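Local atomic coordinates of enoyl-CoA hydratase/isomerase (PDB entry 3QXZ), a protein that probably catalyses the hydration of enoyl-CoA thioesters or the shift of their double bond. Residues Gly16-Thr21 against Pro50-Ile55; Thr99-Ala104 against Leu118-Arg123; Pro61-Ser66 against Asn106-Gly111. One frame throughout, in Å; residues are numbered along the deposited sequence.

Interaction 1 (Gly16-Thr21 against Pro50-Ile55); sequences GVAVLT and PAVRVI. With K (potassium ion), chain D; EDO (1,2-ethanediol), chain H.
With CG1 anti to the backbone N (chi1 174°), Val52 lays that methyl 3.9 Å from Ala18 CB. Further along the same face, Leu20 and Ile55 cross obliquely: the tip of Leu20, CD1, comes 4.0 Å from CG2, the short branch of Ile55. Between these two apolar touches the backbones run as parallel strands, with Val17 paired to Val54 and Ala18 to Ile55; Ala18 N binds Val54 O at 2.9 Å. At the entry to the strand, Gly16 O takes the N-H of Arg53 at 2.7 Å, tilted from the carbonyl plane, and more weakly that of Val54, so a single carbonyl grips the bend before Val54. Just before it, Val52 O binds the potassium ion at 2.6 Å, in a site completed by the carbonyls of Leu46, Asp47 and Asp49, Thr99 OG1 and a water. Arg53 CB stays beside Gly16 O (3.4 Å), while the rest of the side chain leads away. Bent at chi2 (-62°) and chi3 (-41°), it folds its NE to within 2.9 Å of O2 of an ethanediol molecule, while NH2 binds Val204 O. Val17 and Val54 face helix 186-203, meeting His198 and Ala197 respectively, and Ala18, Leu20 and Ile55 all lean on Leu46 of helix 33-48. The contact thus closes the beta-alpha-beta unit of strand 17-23, helix 33-48 and strand 54-59, with strand 8-14 on the far side of strand 17-23.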
ATOM      1  N   GLY A  16     -29.774   7.420 -11.711  1.00 18.28           N
ATOM      2  CA  GLY A  16     -29.036   6.570 -10.793  1.00 16.74           C
ATOM      3  C   GLY A  16     -27.782   7.168 -10.181  1.00 15.25           C
ATOM      4  O   GLY A  16     -27.152   6.506  -9.368  1.00 13.89           O
ATOM      5  N   VAL A  17     -27.422   8.396 -10.564  1.00 14.32           N
ATOM      6  CA  VAL A  17     -26.205   9.041 -10.068  1.00 13.56           C
ATOM      7  C   VAL A  17     -26.568  10.308  -9.298  1.00 13.86           C
ATOM      8  O   VAL A  17     -27.268  11.192  -9.818  1.00 14.72           O
ATOM      9  CB  VAL A  17     -25.193   9.325 -11.213  1.00 12.59           C
ATOM     10  CG1 VAL A  17     -23.957  10.087 -10.687  1.00 13.59           C
ATOM     11  CG2 VAL A  17     -24.795   8.021 -11.921  1.00 14.58           C
ATOM     12  N   ALA A  18     -26.116  10.380  -8.044  1.00 12.96           N
ATOM     13  CA  ALA A  18     -26.287  11.568  -7.220  1.00 13.54           C
ATOM     14  C   ALA A  18     -25.010  12.390  -7.237  1.00 13.57           C
ATOM     15  O   ALA A  18     -23.925  11.854  -6.988  1.00 13.81           O
ATOM     16  CB  ALA A  18     -26.655  11.193  -5.776  1.00 13.44           C
ATOM     17  N   VAL A  19     -25.126  13.676  -7.534  1.00 13.80           N
ATOM     18  CA  VAL A  19     -23.987  14.581  -7.492  1.00 13.82           C
ATOM     19  C   VAL A  19     -24.177  15.539  -6.328  1.00 13.71           C
ATOM     20  O   VAL A  19     -25.190  16.260  -6.250  1.00 14.82           O
ATOM     21  CB  VAL A  19     -23.804  15.374  -8.828  1.00 13.72           C
ATOM     22  CG1 VAL A  19     -22.584  16.285  -8.738  1.00 15.31           C
ATOM     23  CG2 VAL A  19     -23.657  14.416 -10.001  1.00 15.36           C
ATOM     24  N   LEU A  20     -23.215  15.523  -5.404  1.00 12.79           N
ATOM     25  CA  LEU A  20     -23.118  16.468  -4.306  1.00 13.11           C
ATOM     26  C   LEU A  20     -22.053  17.498  -4.616  1.00 13.41           C
ATOM     27  O   LEU A  20     -20.902  17.132  -4.935  1.00 13.75           O
ATOM     28  CB  LEU A  20     -22.765  15.745  -3.014  1.00 12.66           C
ATOM     29  CG  LEU A  20     -23.805  14.767  -2.473  1.00 12.75           C
ATOM     30  CD1 LEU A  20     -23.229  14.018  -1.309  1.00 13.51           C
ATOM     31  CD2 LEU A  20     -25.080  15.522  -2.040  1.00 13.92           C
ATOM     32  N   THR A  21     -22.418  18.785  -4.518  1.00 13.67           N
ATOM     33  CA  THR A  21     -21.487  19.862  -4.810  1.00 13.84           C
ATOM     34  C   THR A  21     -21.265  20.738  -3.590  1.00 14.48           C
ATOM     35  O   THR A  21     -22.231  21.238  -2.994  1.00 14.91           O
ATOM     36  CB  THR A  21     -21.994  20.734  -5.986  1.00 14.41           C
ATOM     37  OG1 THR A  21     -22.245  19.898  -7.120  1.00 15.08           O
ATOM     38  CG2 THR A  21     -20.946  21.779  -6.360  1.00 15.88           C
ATOM     39  N   PRO A  50     -32.642   3.389  -2.757  1.00 19.31           N
ATOM     40  CA  PRO A  50     -32.316   2.293  -3.674  1.00 19.94           C
ATOM     41  C   PRO A  50     -32.079   2.768  -5.106  1.00 19.47           C
ATOM     42  O   PRO A  50     -31.404   2.079  -5.876  1.00 20.39           O
ATOM     43  CB  PRO A  50     -33.571   1.404  -3.618  1.00 20.94           C
ATOM     44  CG  PRO A  50     -34.655   2.315  -3.229  1.00 21.55           C
ATOM     45  CD  PRO A  50     -34.027   3.283  -2.259  1.00 20.46           C
ATOM     46  N   ALA A  51     -32.608   3.941  -5.438  1.00 19.83           N
ATOM     47  CA  ALA A  51     -32.487   4.499  -6.781  1.00 19.83           C
ATOM     48  C   ALA A  51     -31.104   5.092  -7.043  1.00 18.46           C
ATOM     49  O   ALA A  51     -30.756   5.369  -8.186  1.00 19.93           O
ATOM     50  CB  ALA A  51     -33.557   5.546  -7.007  1.00 20.91           C
ATOM     51  N   VAL A  52     -30.330   5.312  -5.982  1.00 15.42           N
ATOM     52  CA  VAL A  52     -29.001   5.919  -6.118  1.00 13.86           C
ATOM     53  C   VAL A  52     -27.938   4.817  -6.166  1.00 12.32           C
ATOM     54  O   VAL A  52     -27.701   4.104  -5.171  1.00 13.48           O
ATOM     55  CB  VAL A  52     -28.700   6.933  -5.006  1.00 14.15           C
ATOM     56  CG1 VAL A  52     -27.245   7.442  -5.110  1.00 12.96           C
ATOM     57  CG2 VAL A  52     -29.670   8.136  -5.064  1.00 14.40           C
ATOM     58  N   ARG A  53     -27.328   4.672  -7.332  1.00 11.17           N
ATOM     59  CA  ARG A  53     -26.305   3.655  -7.583  1.00 10.39           C
ATOM     60  C   ARG A  53     -24.888   4.122  -7.258  1.00 10.10           C
ATOM     61  O   ARG A  53     -24.038   3.298  -6.870  1.00 10.33           O
ATOM     62  CB  ARG A  53     -26.362   3.182  -9.043  1.00 10.76           C
ATOM     63  CG  ARG A  53     -27.660   2.413  -9.425  1.00 11.84           C
ATOM     64  CD  ARG A  53     -27.867   1.106  -8.645  1.00 12.55           C
ATOM     65  NE  ARG A  53     -26.593   0.421  -8.526  1.00 12.12           N
ATOM     66  CZ  ARG A  53     -25.971  -0.234  -9.494  1.00 11.91           C
ATOM     67  NH1 ARG A  53     -26.550  -0.487 -10.679  1.00 13.08           N
ATOM     68  NH2 ARG A  53     -24.754  -0.696  -9.248  1.00 12.26           N
ATOM     69  N   VAL A  54     -24.637   5.418  -7.423  1.00 10.50           N
ATOM     70  CA  VAL A  54     -23.297   5.997  -7.222  1.00 10.57           C
ATOM     71  C   VAL A  54     -23.482   7.427  -6.757  1.00 10.37           C
ATOM     72  O   VAL A  54     -24.409   8.122  -7.215  1.00 11.01           O
ATOM     73  CB  VAL A  54     -22.456   6.025  -8.544  1.00 10.38           C
ATOM     74  CG1 VAL A  54     -21.047   6.556  -8.299  1.00 11.40           C
ATOM     75  CG2 VAL A  54     -22.391   4.680  -9.203  1.00 12.44           C
ATOM     76  N   ILE A  55     -22.579   7.862  -5.877  1.00  9.74           N
ATOM     77  CA  ILE A  55     -22.509   9.243  -5.427  1.00  9.45           C
ATOM     78  C   ILE A  55     -21.220   9.866  -5.947  1.00  9.34           C
ATOM     79  O   ILE A  55     -20.136   9.288  -5.784  1.00  9.76           O
ATOM     80  CB  ILE A  55     -22.535   9.322  -3.889  1.00  9.89           C
ATOM     81  CG1 ILE A  55     -23.828   8.715  -3.336  1.00 10.73           C
ATOM     82  CG2 ILE A  55     -22.336  10.769  -3.409  1.00 11.74           C
ATOM     83  CD1 ILE A  55     -23.744   8.249  -1.870  1.00 13.48           C
TER
HETATM   84  K     K D 262     -28.064   3.866  -2.552  1.00 12.72           K
HETATM   85  C1  EDO H 266     -25.335  -0.079  -3.825  1.00 23.33           C
HETATM   86  O1  EDO H 266     -24.327  -0.590  -4.698  1.00 23.42           O
HETATM   87  C2  EDO H 266     -26.016   1.052  -4.578  1.00 19.42           C
HETATM   88  O2  EDO H 266     -26.817   0.537  -5.671  1.00 17.59           O
HETATM   89  O   HOH W   1     -28.751   1.230  -2.540  1.00 22.97           O

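Interaction 2 (Thr99-Ala104 against Leu118-Arg123); sequences TPVIAA and LHADIR. With K (potassium ion), chain D.
With chi1 at -58°, the Asp121 carboxylate is folded beside its own backbone N, and OD2 receives the N-H of Val101 at 2.8 Å on its anti side, 24° out of the carboxylate plane. Asp121 holds Val101 twice, since its own N-H returns a bond to Val101 O at 2.9 Å; Ile122 N adds a weak one to the same oxygen. Val101 chi1 (174°) puts CG1 anti to the backbone N, where it meets Ala120 CB at 3.9 Å. Past this double grip the chains become regular parallel strands, and Ala103 N binds Ile122 O at 2.9 Å. The small side chains of Ala103 and Ala120 fit CB to CB at 3.7 Å, and Arg123 CG packs beside the same Ala103 methyl. Arg123, bent at its third torsion, curls back so that NH1 reaches Ala120 O at 2.8 Å from above the carbonyl plane, tying the turn to the strand that follows it. The buried carboxylate has further partners: OD2 forms a salt bridge with Lys213, whose NZ also binds Thr99 O, and OD1 accepts from Trp217 NE1. Such company would favour the ionised acid. At the start of the first segment Thr99 OG1 binds potassium at 2.9 Å. Ile102 and Ile122 share the face covered by Met196 of helix 186-203, while Arg123 on the other face touches Leu153 of helix 151-165. Ala157 and Glu161 of a second subunit pack on Arg123 and Ile122. Strand 101-105 lies between strands 54-59 and 122-126, in the middle of the mixed sheet.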
ATOM      1  N   THR A  99     -22.953   2.265  -1.072  1.00  9.11           N
ATOM      2  CA  THR A  99     -22.953   2.935  -2.372  1.00  9.63           C
ATOM      3  C   THR A  99     -21.569   3.450  -2.720  1.00  8.57           C
ATOM      4  O   THR A  99     -20.980   4.163  -1.921  1.00  8.97           O
ATOM      5  CB  THR A  99     -23.953   4.110  -2.350  1.00  9.94           C
ATOM      6  OG1 THR A  99     -25.247   3.600  -1.990  1.00 10.81           O
ATOM      7  CG2 THR A  99     -24.041   4.849  -3.687  1.00 10.03           C
ATOM      8  N   PRO A 100     -21.061   3.139  -3.930  1.00  8.06           N
ATOM      9  CA  PRO A 100     -19.777   3.692  -4.368  1.00  8.38           C
ATOM     10  C   PRO A 100     -19.780   5.216  -4.381  1.00  8.18           C
ATOM     11  O   PRO A 100     -20.805   5.847  -4.726  1.00  8.83           O
ATOM     12  CB  PRO A 100     -19.634   3.148  -5.794  1.00  8.73           C
ATOM     13  CG  PRO A 100     -20.358   1.829  -5.751  1.00  9.40           C
ATOM     14  CD  PRO A 100     -21.570   2.134  -4.888  1.00  8.36           C
ATOM     15  N   VAL A 101     -18.636   5.788  -3.995  1.00  7.48           N
ATOM     16  CA  VAL A 101     -18.460   7.239  -3.943  1.00  8.13           C
ATOM     17  C   VAL A 101     -17.215   7.596  -4.740  1.00  7.80           C
ATOM     18  O   VAL A 101     -16.124   7.070  -4.461  1.00  8.12           O
ATOM     19  CB  VAL A 101     -18.319   7.729  -2.480  1.00  7.59           C
ATOM     20  CG1 VAL A 101     -17.998   9.224  -2.449  1.00  9.13           C
ATOM     21  CG2 VAL A 101     -19.624   7.473  -1.702  1.00  9.80           C
ATOM     22  N   ILE A 102     -17.377   8.479  -5.724  1.00  7.95           N
ATOM     23  CA  ILE A 102     -16.280   9.001  -6.515  1.00  8.74           C
ATOM     24  C   ILE A 102     -16.107  10.485  -6.205  1.00  8.83           C
ATOM     25  O   ILE A 102     -17.078  11.247  -6.265  1.00 10.17           O
ATOM     26  CB  ILE A 102     -16.580   8.855  -8.025  1.00  9.48           C
ATOM     27  CG1 ILE A 102     -16.814   7.385  -8.408  1.00  9.82           C
ATOM     28  CG2 ILE A 102     -15.442   9.484  -8.874  1.00 10.54           C
ATOM     29  CD1 ILE A 102     -17.391   7.193  -9.841  1.00 10.35           C
ATOM     30  N   ALA A 103     -14.891  10.892  -5.842  1.00  9.00           N
ATOM     31  CA  ALA A 103     -14.574  12.305  -5.629  1.00  8.87           C
ATOM     32  C   ALA A 103     -13.997  12.880  -6.906  1.00  8.82           C
ATOM     33  O   ALA A 103     -12.899  12.471  -7.369  1.00  9.47           O
ATOM     34  CB  ALA A 103     -13.625  12.474  -4.446  1.00  8.92           C
ATOM     35  N   ALA A 104     -14.770  13.782  -7.505  1.00  9.41           N
ATOM     36  CA  ALA A 104     -14.344  14.537  -8.680  1.00  9.89           C
ATOM     37  C   ALA A 104     -13.685  15.807  -8.159  1.00  9.81           C
ATOM     38  O   ALA A 104     -14.344  16.832  -7.924  1.00 10.46           O
ATOM     39  CB  ALA A 104     -15.560  14.843  -9.583  1.00 11.58           C
ATOM     40  N   LEU A 118     -10.246  11.844   0.720  1.00  7.06           N
ATOM     41  CA  LEU A 118      -9.639  10.521   0.918  1.00  7.06           C
ATOM     42  C   LEU A 118     -10.643   9.470   1.388  1.00  7.64           C
ATOM     43  O   LEU A 118     -10.314   8.289   1.391  1.00  8.31           O
ATOM     44  CB  LEU A 118      -8.460  10.582   1.884  1.00  7.20           C
ATOM     45  CG  LEU A 118      -7.274  11.451   1.483  1.00  7.72           C
ATOM     46  CD1 LEU A 118      -6.210  11.350   2.585  1.00  8.50           C
ATOM     47  CD2 LEU A 118      -6.673  11.088   0.102  1.00  8.29           C
ATOM     48  N   HIS A 119     -11.865   9.863   1.779  1.00  7.13           N
ATOM     49  CA  HIS A 119     -12.865   8.854   2.165  1.00  7.41           C
ATOM     50  C   HIS A 119     -13.466   8.170   0.949  1.00  7.04           C
ATOM     51  O   HIS A 119     -14.044   7.085   1.091  1.00  7.91           O
ATOM     52  CB  HIS A 119     -14.012   9.475   2.952  1.00  7.67           C
ATOM     53  CG  HIS A 119     -13.630   9.982   4.299  1.00  7.44           C
ATOM     54  ND1 HIS A 119     -14.554  10.538   5.148  1.00 11.13           N
ATOM     55  CD2 HIS A 119     -12.441  10.014   4.943  1.00  9.24           C
ATOM     56  CE1 HIS A 119     -13.949  10.889   6.273  1.00 10.37           C
ATOM     57  NE2 HIS A 119     -12.669  10.589   6.171  1.00 10.71           N
ATOM     58  N   ALA A 120     -13.401   8.808  -0.222  1.00  7.12           N
ATOM     59  CA  ALA A 120     -14.042   8.263  -1.419  1.00  7.23           C
ATOM     60  C   ALA A 120     -13.328   6.996  -1.907  1.00  6.67           C
ATOM     61  O   ALA A 120     -12.136   6.783  -1.640  1.00  6.97           O
ATOM     62  CB  ALA A 120     -14.080   9.308  -2.547  1.00  8.02           C
ATOM     63  N   ASP A 121     -14.061   6.145  -2.620  1.00  6.95           N
ATOM     64  CA  ASP A 121     -13.447   4.946  -3.204  1.00  6.97           C
ATOM     65  C   ASP A 121     -12.425   5.291  -4.272  1.00  7.02           C
ATOM     66  O   ASP A 121     -11.375   4.644  -4.389  1.00  8.09           O
ATOM     67  CB  ASP A 121     -14.542   4.069  -3.801  1.00  7.43           C
ATOM     68  CG  ASP A 121     -15.576   3.679  -2.788  1.00  7.55           C
ATOM     69  OD1 ASP A 121     -15.177   3.150  -1.722  1.00  8.03           O
ATOM     70  OD2 ASP A 121     -16.782   3.909  -3.036  1.00  7.66           O
ATOM     71  N   ILE A 122     -12.763   6.307  -5.053  1.00  7.79           N
ATOM     72  CA  ILE A 122     -12.049   6.642  -6.285  1.00  8.08           C
ATOM     73  C   ILE A 122     -11.901   8.166  -6.322  1.00  7.75           C
ATOM     74  O   ILE A 122     -12.835   8.895  -5.960  1.00  8.07           O
ATOM     75  CB  ILE A 122     -12.859   6.139  -7.498  1.00  8.17           C
ATOM     76  CG1 ILE A 122     -12.962   4.599  -7.477  1.00 10.42           C
ATOM     77  CG2 ILE A 122     -12.281   6.681  -8.849  1.00  9.40           C
ATOM     78  CD1 ILE A 122     -14.134   4.005  -8.335  1.00 11.25           C
ATOM     79  N   ARG A 123     -10.724   8.645  -6.720  1.00  7.87           N
ATOM     80  CA  ARG A 123     -10.455  10.084  -6.867  1.00  7.80           C
ATOM     81  C   ARG A 123      -9.912  10.390  -8.255  1.00  8.09           C
ATOM     82  O   ARG A 123      -8.988   9.735  -8.734  1.00  8.09           O
ATOM     83  CB  ARG A 123      -9.434  10.568  -5.824  1.00  7.37           C
ATOM     84  CG  ARG A 123     -10.055  10.942  -4.485  1.00  8.16           C
ATOM     85  CD  ARG A 123      -9.020  11.072  -3.342  1.00  7.69           C
ATOM     86  NE  ARG A 123      -8.366   9.784  -3.110  1.00  7.26           N
ATOM     87  CZ  ARG A 123      -8.957   8.736  -2.557  1.00  6.25           C
ATOM     88  NH1 ARG A 123     -10.197   8.813  -2.062  1.00  6.87           N
ATOM     89  NH2 ARG A 123      -8.305   7.593  -2.531  1.00  7.95           N
TER
HETATM   90  K     K D 262     -28.064   3.866  -2.552  1.00 12.72           K
HETATM   91  O   HOH W   1     -28.751   1.230  -2.540  1.00 22.97           O

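Interaction 3 (Pro61-Ser66 against Asn106-Gly111); sequences PPAFCS and NGHAIG
His108 O accepts two backbone N-H groups, Phe64 N and Cys65 N, each at 2.9 Å, as the first chain turns its corner at Phe64. Past the corner Ile110 N returns a bond to Cys65 O at 3.0 Å, giving a short parallel pairing. A nearly straight CA-H...O contact (178°) runs from Gly107 CA to Pro62 O at 3.4 Å, just after the cis peptide Pro61-Pro62; a side chain at Gly107 would run into that oxygen. One side-chain bond joins them: Asn106, with CG in the crowded position between backbone N and carbonyl carbon (chi1 56°), sends ND2 to Ala63 O at 3.0 Å, from well above the carbonyl plane. Its OD1 binds Gly59 N and also lies at the edge of the Phe64 ring. The apolar pair is Phe64 CD2 with Ala109 CB, 3.9 Å. Water 2 donates to Pro62 O and accepts from His108 N, sitting over one face of the His108 ring, whose ND1 binds Arg130 N. In crotonase relatives backbone N-H groups of the corresponding two regions build the oxyanion hole, and probably here too. The polar bonds thus fix the corner against the chain that enters helix 112-117 at Gly111.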
ATOM      1  N   PRO A  61     -16.530  25.214  -9.157  1.00 18.36           N
ATOM      2  CA  PRO A  61     -15.246  25.693  -9.675  1.00 19.37           C
ATOM      3  C   PRO A  61     -14.891  27.087  -9.139  1.00 20.06           C
ATOM      4  O   PRO A  61     -15.793  27.900  -8.913  1.00 21.08           O
ATOM      5  CB  PRO A  61     -15.473  25.715 -11.195  1.00 20.00           C
ATOM      6  CG  PRO A  61     -16.441  24.626 -11.424  1.00 20.94           C
ATOM      7  CD  PRO A  61     -17.390  24.686 -10.233  1.00 19.32           C
ATOM      8  N   PRO A  62     -13.592  27.388  -8.978  1.00 20.10           N
ATOM      9  CA  PRO A  62     -12.438  26.615  -9.446  1.00 19.90           C
ATOM     10  C   PRO A  62     -11.862  25.611  -8.439  1.00 19.18           C
ATOM     11  O   PRO A  62     -10.826  25.012  -8.714  1.00 20.29           O
ATOM     12  CB  PRO A  62     -11.408  27.713  -9.724  1.00 20.81           C
ATOM     13  CG  PRO A  62     -11.686  28.728  -8.656  1.00 20.64           C
ATOM     14  CD  PRO A  62     -13.174  28.679  -8.388  1.00 21.11           C
ATOM     15  N   ALA A  63     -12.499  25.439  -7.286  1.00 17.93           N
ATOM     16  CA  ALA A  63     -11.895  24.621  -6.237  1.00 15.86           C
ATOM     17  C   ALA A  63     -12.726  23.382  -5.912  1.00 15.09           C
ATOM     18  O   ALA A  63     -13.919  23.311  -6.238  1.00 14.34           O
ATOM     19  CB  ALA A  63     -11.696  25.465  -4.996  1.00 16.61           C
ATOM     20  N   PHE A  64     -12.107  22.405  -5.245  1.00 13.46           N
ATOM     21  CA  PHE A  64     -12.880  21.340  -4.632  1.00 12.94           C
ATOM     22  C   PHE A  64     -13.299  21.802  -3.234  1.00 11.91           C
ATOM     23  O   PHE A  64     -14.481  22.051  -2.982  1.00 12.19           O
ATOM     24  CB  PHE A  64     -12.079  20.025  -4.615  1.00 12.36           C
ATOM     25  CG  PHE A  64     -12.793  18.886  -3.918  1.00 10.74           C
ATOM     26  CD1 PHE A  64     -13.807  18.164  -4.571  1.00 10.93           C
ATOM     27  CD2 PHE A  64     -12.447  18.519  -2.613  1.00 10.85           C
ATOM     28  CE1 PHE A  64     -14.464  17.110  -3.935  1.00 10.80           C
ATOM     29  CE2 PHE A  64     -13.100  17.477  -1.957  1.00 10.68           C
ATOM     30  CZ  PHE A  64     -14.110  16.752  -2.628  1.00 10.21           C
ATOM     31  N   CYS A  65     -12.330  21.963  -2.322  1.00 11.58           N
ATOM     32  CA  CYS A  65     -12.602  22.427  -0.959  1.00 11.92           C
ATOM     33  C   CYS A  65     -11.304  22.928  -0.353  1.00 12.36           C
ATOM     34  O   CYS A  65     -10.340  22.182  -0.220  1.00 11.72           O
ATOM     35  CB  CYS A  65     -13.200  21.302  -0.098  1.00 11.25           C
ATOM     36  SG  CYS A  65     -13.396  21.741   1.639  1.00 11.99           S
ATOM     37  N   SER A  66     -11.280  24.217  -0.011  1.00 12.10           N
ATOM     38  CA  SER A  66     -10.082  24.862   0.522  1.00 12.84           C
ATOM     39  C   SER A  66      -9.810  24.523   1.992  1.00 12.84           C
ATOM     40  O   SER A  66      -8.826  24.991   2.551  1.00 13.82           O
ATOM     41  CB  SER A  66     -10.177  26.380   0.353  1.00 13.53           C
ATOM     42  OG  SER A  66     -11.312  26.867   1.061  1.00 15.68           O
ATOM     43  N   ASN A 106     -12.067  18.653  -8.625  1.00 10.97           N
ATOM     44  CA  ASN A 106     -11.966  19.546  -9.783  1.00 11.76           C
ATOM     45  C   ASN A 106     -10.996  20.703  -9.613  1.00 12.76           C
ATOM     46  O   ASN A 106     -10.811  21.496 -10.531  1.00 13.01           O
ATOM     47  CB  ASN A 106     -13.353  20.106 -10.110  1.00 12.28           C
ATOM     48  CG  ASN A 106     -13.968  20.791  -8.927  1.00 12.98           C
ATOM     49  OD1 ASN A 106     -14.317  20.138  -7.945  1.00 12.82           O
ATOM     50  ND2 ASN A 106     -14.054  22.143  -8.968  1.00 13.34           N
ATOM     51  N   GLY A 107     -10.406  20.829  -8.428  1.00 12.02           N
ATOM     52  CA  GLY A 107      -9.462  21.901  -8.142  1.00 12.31           C
ATOM     53  C   GLY A 107      -8.971  21.776  -6.716  1.00 12.19           C
ATOM     54  O   GLY A 107      -9.046  20.689  -6.126  1.00 11.85           O
ATOM     55  N   HIS A 108      -8.485  22.875  -6.146  1.00 11.48           N
ATOM     56  CA  HIS A 108      -7.783  22.847  -4.852  1.00 11.47           C
ATOM     57  C   HIS A 108      -8.505  22.043  -3.806  1.00 11.16           C
ATOM     58  O   HIS A 108      -9.713  22.198  -3.612  1.00 11.69           O
ATOM     59  CB  HIS A 108      -7.598  24.265  -4.308  1.00 12.62           C
ATOM     60  CG  HIS A 108      -7.051  25.226  -5.313  1.00 14.85           C
ATOM     61  ND1 HIS A 108      -5.961  24.934  -6.098  1.00 15.08           N
ATOM     62  CD2 HIS A 108      -7.451  26.472  -5.665  1.00 19.60           C
ATOM     63  CE1 HIS A 108      -5.690  25.971  -6.876  1.00 16.72           C
ATOM     64  NE2 HIS A 108      -6.585  26.914  -6.634  1.00 19.04           N
ATOM     65  N   ALA A 109      -7.740  21.185  -3.134  1.00 10.71           N
ATOM     66  CA  ALA A 109      -8.263  20.405  -2.004  1.00 10.36           C
ATOM     67  C   ALA A 109      -7.202  20.441  -0.912  1.00 10.57           C
ATOM     68  O   ALA A 109      -6.141  19.831  -1.046  1.00 10.32           O
ATOM     69  CB  ALA A 109      -8.599  18.977  -2.422  1.00 10.84           C
ATOM     70  N   ILE A 110      -7.488  21.196   0.144  1.00 10.24           N
ATOM     71  CA  ILE A 110      -6.488  21.517   1.172  1.00 10.49           C
ATOM     72  C   ILE A 110      -7.009  21.124   2.554  1.00 10.05           C
ATOM     73  O   ILE A 110      -8.175  21.384   2.874  1.00 10.22           O
ATOM     74  CB  ILE A 110      -6.159  23.048   1.171  1.00 11.08           C
ATOM     75  CG1 ILE A 110      -5.686  23.529  -0.217  1.00 12.63           C
ATOM     76  CG2 ILE A 110      -5.171  23.413   2.284  1.00 11.28           C
ATOM     77  CD1 ILE A 110      -4.384  22.996  -0.638  1.00 14.26           C
ATOM     78  N   GLY A 111      -6.158  20.497   3.366  1.00  9.10           N
ATOM     79  CA  GLY A 111      -6.517  20.196   4.755  1.00  9.74           C
ATOM     80  C   GLY A 111      -7.679  19.226   4.812  1.00  9.41           C
ATOM     81  O   GLY A 111      -7.616  18.154   4.185  1.00  8.89           O
TER
HETATM   82  O   HOH W   2      -8.085  24.779  -8.624  1.00 16.21           O

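In the fold
Interactions 1 and 2 are both buried contacts of the main mixed sheet, and they adjoin: strands 54-59 and 101-105 are neighbours, bonded through Ile55 and the backbone of Pro100 and Ile102. Both also contribute to one potassium site, interaction 1 with a carbonyl and interaction 2 with a hydroxyl, and helix 186-203 covers a face of each. Interaction 2 lies nearest the chain centre and alone of the three meets another subunit; there a buried acid and a buried arginine add charge to the strand pairing. Interaction 3, partly exposed, crosses interaction 2 along the chain and touches it where Phe64 meets Ala104 O. Away from the main sheet, it relies on backbone, amide and water bonds.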